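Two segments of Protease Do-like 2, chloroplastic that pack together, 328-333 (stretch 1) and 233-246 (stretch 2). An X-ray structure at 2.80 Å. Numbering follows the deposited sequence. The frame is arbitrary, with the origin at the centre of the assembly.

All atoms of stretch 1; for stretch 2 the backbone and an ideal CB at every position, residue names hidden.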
ATOM      1  N   ILE B 328      21.844  27.192  28.609  1.00 54.39           N
ATOM      2  CA  ILE B 328      23.039  26.474  28.218  1.00 53.75           C
ATOM      3  C   ILE B 328      23.456  26.834  26.794  1.00 50.35           C
ATOM      4  O   ILE B 328      24.640  27.014  26.512  1.00 52.15           O
ATOM      5  CB  ILE B 328      22.808  24.967  28.318  1.00 50.52           C
ATOM      6  CG1 ILE B 328      22.490  24.585  29.761  1.00 47.50           C
ATOM      7  CG2 ILE B 328      24.002  24.209  27.787  1.00 45.98           C
ATOM      8  CD1 ILE B 328      22.041  23.148  29.907  1.00 47.20           C
ATOM      9  N   SER B 329      22.475  26.952  25.905  1.00 39.83           N
ATOM     10  CA  SER B 329      22.750  27.192  24.495  1.00 42.30           C
ATOM     11  C   SER B 329      23.200  28.630  24.203  1.00 52.50           C
ATOM     12  O   SER B 329      23.814  28.901  23.173  1.00 57.84           O
ATOM     13  CB  SER B 329      21.519  26.849  23.657  1.00 47.72           C
ATOM     14  OG  SER B 329      20.447  27.730  23.953  1.00 59.14           O
ATOM     15  N   GLN B 330      22.901  29.557  25.103  1.00 58.33           N
ATOM     16  CA  GLN B 330      23.235  30.956  24.854  1.00 57.85           C
ATOM     17  C   GLN B 330      24.687  31.270  25.198  1.00 55.73           C
ATOM     18  O   GLN B 330      25.149  32.400  25.026  1.00 70.38           O
ATOM     19  CB  GLN B 330      22.271  31.901  25.580  1.00 54.42           C
ATOM     20  CG  GLN B 330      21.085  32.329  24.720  1.00 58.81           C
ATOM     21  CD  GLN B 330      21.506  32.708  23.306  1.00 70.47           C
ATOM     22  OE1 GLN B 330      21.552  31.862  22.406  1.00 86.02           O
ATOM     23  NE2 GLN B 330      21.826  33.978  23.107  1.00 68.92           N
ATOM     24  N   LYS B 331      25.402  30.260  25.675  1.00 43.61           N
ATOM     25  CA  LYS B 331      26.808  30.412  26.011  1.00 48.56           C
ATOM     26  C   LYS B 331      27.656  30.162  24.772  1.00 49.04           C
ATOM     27  O   LYS B 331      27.135  29.814  23.718  1.00 57.32           O
ATOM     28  CB  LYS B 331      27.199  29.421  27.117  1.00 56.78           C
ATOM     29  CG  LYS B 331      26.517  29.641  28.474  1.00 54.66           C
ATOM     30  CD  LYS B 331      27.029  30.903  29.169  1.00 49.97           C
ATOM     31  CE  LYS B 331      26.550  30.976  30.609  1.00 50.29           C
ATOM     32  NZ  LYS B 331      26.918  32.255  31.268  1.00 52.08           N
ATOM     33  N   PHE B 332      28.965  30.319  24.905  1.00 47.24           N
ATOM     34  CA  PHE B 332      29.882  29.963  23.824  1.00 47.11           C
ATOM     35  C   PHE B 332      30.818  28.834  24.231  1.00 51.23           C
ATOM     36  O   PHE B 332      31.029  28.581  25.416  1.00 49.32           O
ATOM     37  CB  PHE B 332      30.658  31.187  23.349  1.00 38.56           C
ATOM     38  CG  PHE B 332      29.795  32.201  22.664  1.00 54.95           C
ATOM     39  CD1 PHE B 332      29.587  32.139  21.292  1.00 62.48           C
ATOM     40  CD2 PHE B 332      29.157  33.190  23.390  1.00 49.74           C
ATOM     41  CE1 PHE B 332      28.770  33.057  20.665  1.00 60.82           C
ATOM     42  CE2 PHE B 332      28.343  34.109  22.768  1.00 50.36           C
ATOM     43  CZ  PHE B 332      28.146  34.045  21.407  1.00 58.38           C
ATOM     44  N   ALA B 333      31.356  28.125  23.252  1.00 57.44           N
ATOM     45  CA  ALA B 333      32.276  27.048  23.572  1.00 57.83           C
ATOM     46  C   ALA B 333      33.379  27.603  24.461  1.00 56.12           C
ATOM     47  O   ALA B 333      33.984  28.627  24.151  1.00 68.18           O
ATOM     48  CB  ALA B 333      32.851  26.438  22.309  1.00 62.77           C
ATOM     49  N   UNK B 233      16.447  35.420  15.603  1.00 53.66           N
ATOM     50  CA  UNK B 233      17.552  36.366  15.644  1.00 55.73           C
ATOM     51  C   UNK B 233      18.620  36.005  16.672  1.00 52.91           C
ATOM     52  O   UNK B 233      19.815  36.108  16.393  1.00 50.27           O
ATOM     53  CB  UNK B 233      17.014  37.768  15.940  1.00 55.73           C
ATOM     54  N   UNK B 234      18.193  35.598  17.862  1.00 46.22           N
ATOM     55  CA  UNK B 234      19.139  35.305  18.935  1.00 50.25           C
ATOM     56  C   UNK B 234      20.107  34.173  18.582  1.00 46.50           C
ATOM     57  O   UNK B 234      21.292  34.243  18.903  1.00 44.10           O
ATOM     58  CB  UNK B 234      18.375  34.946  20.211  1.00 50.25           C
ATOM     59  N   UNK B 235      19.610  33.136  17.915  1.00 43.51           N
ATOM     60  CA  UNK B 235      20.467  32.037  17.506  1.00 40.12           C
ATOM     61  C   UNK B 235      21.365  32.532  16.403  1.00 48.33           C
ATOM     62  O   UNK B 235      22.509  32.106  16.276  1.00 57.33           O
ATOM     63  CB  UNK B 235      19.654  30.823  17.053  1.00 40.12           C
ATOM     64  N   UNK B 236      20.833  33.445  15.603  1.00 53.00           N
ATOM     65  CA  UNK B 236      21.607  34.063  14.536  1.00 55.76           C
ATOM     66  C   UNK B 236      22.720  34.951  15.070  1.00 48.48           C
ATOM     67  O   UNK B 236      23.847  34.887  14.571  1.00 48.54           O
ATOM     68  CB  UNK B 236      20.686  34.880  13.627  1.00 55.76           C
ATOM     69  N   UNK B 237      22.401  35.777  16.070  1.00 45.30           N
ATOM     70  CA  UNK B 237      23.397  36.659  16.691  1.00 50.15           C
ATOM     71  C   UNK B 237      24.540  35.812  17.187  1.00 49.76           C
ATOM     72  O   UNK B 237      25.701  36.086  16.896  1.00 46.70           O
ATOM     73  CB  UNK B 237      22.794  37.478  17.834  1.00 50.15           C
ATOM     74  N   UNK B 238      24.189  34.770  17.937  1.00 45.45           N
ATOM     75  CA  UNK B 238      25.166  33.859  18.503  1.00 45.67           C
ATOM     76  C   UNK B 238      26.116  33.371  17.430  1.00 44.91           C
ATOM     77  O   UNK B 238      27.320  33.298  17.638  1.00 51.14           O
ATOM     78  CB  UNK B 238      24.473  32.675  19.181  1.00 45.67           C
ATOM     79  N   UNK B 239      25.566  33.047  16.274  1.00 44.42           N
ATOM     80  CA  UNK B 239      26.379  32.581  15.172  1.00 51.59           C
ATOM     81  C   UNK B 239      27.312  33.677  14.662  1.00 52.22           C
ATOM     82  O   UNK B 239      28.502  33.453  14.442  1.00 54.65           O
ATOM     83  CB  UNK B 239      25.485  32.076  14.038  1.00 51.59           C
ATOM     84  N   UNK B 240      26.775  34.869  14.474  1.00 54.85           N
ATOM     85  CA  UNK B 240      27.586  35.950  13.941  1.00 56.12           C
ATOM     86  C   UNK B 240      28.714  36.351  14.890  1.00 60.24           C
ATOM     87  O   UNK B 240      29.849  36.511  14.452  1.00 70.26           O
ATOM     88  CB  UNK B 240      26.702  37.163  13.642  1.00 56.12           C
ATOM     89  N   UNK B 241      28.418  36.517  16.177  1.00 56.76           N
ATOM     90  CA  UNK B 241      29.471  36.918  17.107  1.00 59.04           C
ATOM     91  C   UNK B 241      30.470  35.778  17.290  1.00 58.89           C
ATOM     92  O   UNK B 241      31.669  36.012  17.451  1.00 54.10           O
ATOM     93  CB  UNK B 241      28.875  37.329  18.455  1.00 59.04           C
ATOM     94  N   UNK B 242      29.978  34.544  17.234  1.00 53.95           N
ATOM     95  CA  UNK B 242      30.871  33.400  17.256  1.00 53.49           C
ATOM     96  C   UNK B 242      31.911  33.624  16.164  1.00 62.79           C
ATOM     97  O   UNK B 242      33.113  33.526  16.399  1.00 66.13           O
ATOM     98  CB  UNK B 242      30.113  32.086  17.055  1.00 53.49           C
ATOM     99  N   UNK B 243      31.431  33.968  14.975  1.00 63.14           N
ATOM    100  CA  UNK B 243      32.285  34.135  13.803  1.00 64.02           C
ATOM    101  C   UNK B 243      33.213  35.346  13.901  1.00 67.37           C
ATOM    102  O   UNK B 243      34.381  35.269  13.518  1.00 78.86           O
ATOM    103  CB  UNK B 243      31.416  34.260  12.550  1.00 64.02           C
ATOM    104  N   UNK B 244      32.703  36.464  14.408  1.00 57.13           N
ATOM    105  CA  UNK B 244      33.536  37.650  14.563  1.00 64.45           C
ATOM    106  C   UNK B 244      34.679  37.395  15.535  1.00 67.32           C
ATOM    107  O   UNK B 244      35.838  37.627  15.207  1.00 66.99           O
ATOM    108  CB  UNK B 244      32.693  38.834  15.041  1.00 64.45           C
ATOM    109  N   UNK B 245      34.339  36.915  16.729  1.00 67.63           N
ATOM    110  CA  UNK B 245      35.332  36.565  17.745  1.00 71.68           C
ATOM    111  C   UNK B 245      36.392  35.563  17.246  1.00 70.63           C
ATOM    112  O   UNK B 245      37.581  35.874  17.205  1.00 76.76           O
ATOM    113  CB  UNK B 245      34.620  35.985  18.969  1.00 71.68           C
ATOM    114  N   UNK B 246      35.958  34.360  16.891  1.00 60.39           N
ATOM    115  CA  UNK B 246      36.874  33.281  16.556  1.00 57.26           C
ATOM    116  C   UNK B 246      37.213  33.123  15.072  1.00 62.70           C
ATOM    117  O   UNK B 246      38.088  32.331  14.717  1.00 66.34           O
ATOM    118  CB  UNK B 246      36.281  31.965  17.063  1.00 57.26           C
TER

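Stretch 2 is helical throughout, so stretch 1 constrains mainly the side of the helix turned to it, positions three or four apart. Position 233 is out of reach; many residues would serve. It is Thr233, whose carbonyl O accepts a hydrogen bond from the backbone N of position 237.

Position 234 points toward stretch 1, and its ideal CB lies 4.6 Å from Gln330 NE2. A small or medium side chain, polar or not, would suit. The residue is Thr234, which packs beside the end of Gln330 without hydrogen bonding to it; its own carbonyl O stays 4.2 Å from Gln330 OE1.

Positions 235, 236 and 237 have nothing of stretch 1 within 5.5 Å of their ideal CB atoms, so stretch 1 hardly limits the choice. They are Val235, Val236 and Ser237; Ser237 OG donates to Thr233 O (2.9 Å).

Position 238 is the most informative. Its CA-to-CB bond runs sideways, yet the ideal CB is 4.5 Å from Phe332 CZ, and the carbonyl O atoms of Ser329, Gln330 and Lys331 lie beyond. A side chain long enough to donate a hydrogen bond and flat enough to lie on the phenyl ring is favoured; histidine, tryptophan or glutamine might be considered. The residue is His238. With chi1 at t, its NE2 donates to Lys331 O at 2.6 Å, nearly straight at 164°, while its ring forms an offset stack with Phe332, centroids 3.9 Å apart and planes at 16°.

Positions 239 and 240 point away, leaving stretch 1 without a say; they are Phe239 and Leu240.

Position 241 points toward the tip of the phenyl ring, its ideal CB 4.5 Å from Phe332 CZ. A compact side chain, such as alanine, serine, threonine or valine, fits naturally. Thr241 is found, OG1 lying 3.4 Å from Phe332 CZ.

At 242 the bond runs sideways and the ideal CB is 4.0 Å from Phe332 CE1, so several side chains could use their CB as packing surface. Asp242 does so, while its carboxylate is hydrogen-bonded elsewhere in the structure.

Positions 243 and 244 are out of reach, and hold Tyr243 and Glu244.

Position 245 points toward stretch 1 from a distance, with a phenyl face to cover. A long side chain, aliphatic or cationic, is suitable. Arg245 places its CZ 4.4 Å from the centroid of the Phe332 ring, a cation-pi contact on the face opposite His238.

Position 246 points toward stretch 1 but does not touch it; it is Asn246.

Stretch 2 233-246: TTVVSHFLTDYERN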
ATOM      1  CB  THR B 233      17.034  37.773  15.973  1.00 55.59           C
ATOM      2  OG1 THR B 233      16.232  38.233  14.893  1.00 58.93           O
ATOM      3  CG2 THR B 233      18.188  38.747  16.186  1.00 59.53           C
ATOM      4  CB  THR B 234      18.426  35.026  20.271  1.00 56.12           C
ATOM      5  OG1 THR B 234      17.722  33.786  20.195  1.00 65.33           O
ATOM      6  CG2 THR B 234      17.423  36.126  20.560  1.00 68.66           C
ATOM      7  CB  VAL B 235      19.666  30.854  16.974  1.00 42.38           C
ATOM      8  CG1 VAL B 235      20.599  29.830  16.370  1.00 33.64           C
ATOM      9  CG2 VAL B 235      18.843  30.240  18.082  1.00 49.51           C
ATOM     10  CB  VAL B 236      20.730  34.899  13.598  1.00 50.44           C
ATOM     11  CG1 VAL B 236      21.605  35.615  12.583  1.00 39.64           C
ATOM     12  CG2 VAL B 236      19.723  34.008  12.909  1.00 53.39           C
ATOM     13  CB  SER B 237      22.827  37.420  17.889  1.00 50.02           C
ATOM     14  OG  SER B 237      21.631  38.099  17.566  1.00 70.14           O
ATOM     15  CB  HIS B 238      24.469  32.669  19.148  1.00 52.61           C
ATOM     16  CG  HIS B 238      25.402  31.751  19.871  1.00 52.99           C
ATOM     17  ND1 HIS B 238      26.336  30.975  19.217  1.00 56.95           N
ATOM     18  CD2 HIS B 238      25.553  31.492  21.191  1.00 47.73           C
ATOM     19  CE1 HIS B 238      27.016  30.271  20.102  1.00 57.50           C
ATOM     20  NE2 HIS B 238      26.566  30.572  21.307  1.00 56.25           N
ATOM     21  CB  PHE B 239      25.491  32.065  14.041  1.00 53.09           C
ATOM     22  CG  PHE B 239      26.261  31.480  12.905  1.00 47.56           C
ATOM     23  CD1 PHE B 239      26.956  30.294  13.070  1.00 45.41           C
ATOM     24  CD2 PHE B 239      26.311  32.123  11.685  1.00 37.92           C
ATOM     25  CE1 PHE B 239      27.676  29.761  12.035  1.00 53.72           C
ATOM     26  CE2 PHE B 239      27.031  31.596  10.645  1.00 49.52           C
ATOM     27  CZ  PHE B 239      27.718  30.412  10.814  1.00 54.76           C
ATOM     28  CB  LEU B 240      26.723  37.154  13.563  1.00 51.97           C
ATOM     29  CG  LEU B 240      25.736  36.901  12.423  1.00 51.81           C
ATOM     30  CD1 LEU B 240      24.880  38.139  12.165  1.00 51.02           C
ATOM     31  CD2 LEU B 240      26.466  36.456  11.157  1.00 44.33           C
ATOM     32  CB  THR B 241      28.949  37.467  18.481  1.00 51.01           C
ATOM     33  OG1 THR B 241      29.428  36.650  19.556  1.00 59.35           O
ATOM     34  CG2 THR B 241      27.445  37.533  18.525  1.00 38.23           C
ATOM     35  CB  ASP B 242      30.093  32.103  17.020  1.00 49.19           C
ATOM     36  CG  ASP B 242      30.961  30.857  17.139  1.00 61.08           C
ATOM     37  OD1 ASP B 242      30.434  29.738  16.954  1.00 65.39           O
ATOM     38  OD2 ASP B 242      32.172  30.985  17.409  1.00 67.24           O
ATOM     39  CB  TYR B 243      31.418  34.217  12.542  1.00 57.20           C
ATOM     40  CG  TYR B 243      32.184  34.351  11.254  1.00 53.06           C
ATOM     41  CD1 TYR B 243      33.142  33.413  10.889  1.00 61.90           C
ATOM     42  CD2 TYR B 243      31.932  35.398  10.388  1.00 48.85           C
ATOM     43  CE1 TYR B 243      33.840  33.531   9.697  1.00 59.37           C
ATOM     44  CE2 TYR B 243      32.623  35.529   9.203  1.00 49.84           C
ATOM     45  CZ  TYR B 243      33.573  34.594   8.859  1.00 58.24           C
ATOM     46  OH  TYR B 243      34.252  34.731   7.671  1.00 67.77           O
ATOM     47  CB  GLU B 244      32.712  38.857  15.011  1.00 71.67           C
ATOM     48  CG  GLU B 244      32.025  39.575  13.871  1.00 87.53           C
ATOM     49  CD  GLU B 244      31.393  40.880  14.301  1.00101.35           C
ATOM     50  OE1 GLU B 244      31.069  41.019  15.500  1.00106.04           O
ATOM     51  OE2 GLU B 244      31.228  41.770  13.438  1.00105.33           O
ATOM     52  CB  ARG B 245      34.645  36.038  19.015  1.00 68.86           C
ATOM     53  CG  ARG B 245      33.917  37.109  19.824  1.00 78.97           C
ATOM     54  CD  ARG B 245      32.659  36.567  20.518  1.00 91.38           C
ATOM     55  NE  ARG B 245      32.879  36.103  21.892  1.00 97.37           N
ATOM     56  CZ  ARG B 245      33.054  34.829  22.244  1.00100.26           C
ATOM     57  NH1 ARG B 245      33.051  33.872  21.325  1.00102.53           N
ATOM     58  NH2 ARG B 245      33.238  34.507  23.519  1.00 97.71           N
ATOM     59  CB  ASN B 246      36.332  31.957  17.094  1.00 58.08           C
ATOM     60  CG  ASN B 246      35.979  32.024  18.567  1.00 57.72           C
ATOM     61  OD1 ASN B 246      34.841  32.332  18.932  1.00 57.71           O
ATOM     62  ND2 ASN B 246      36.951  31.725  19.422  1.00 58.52           N
TER
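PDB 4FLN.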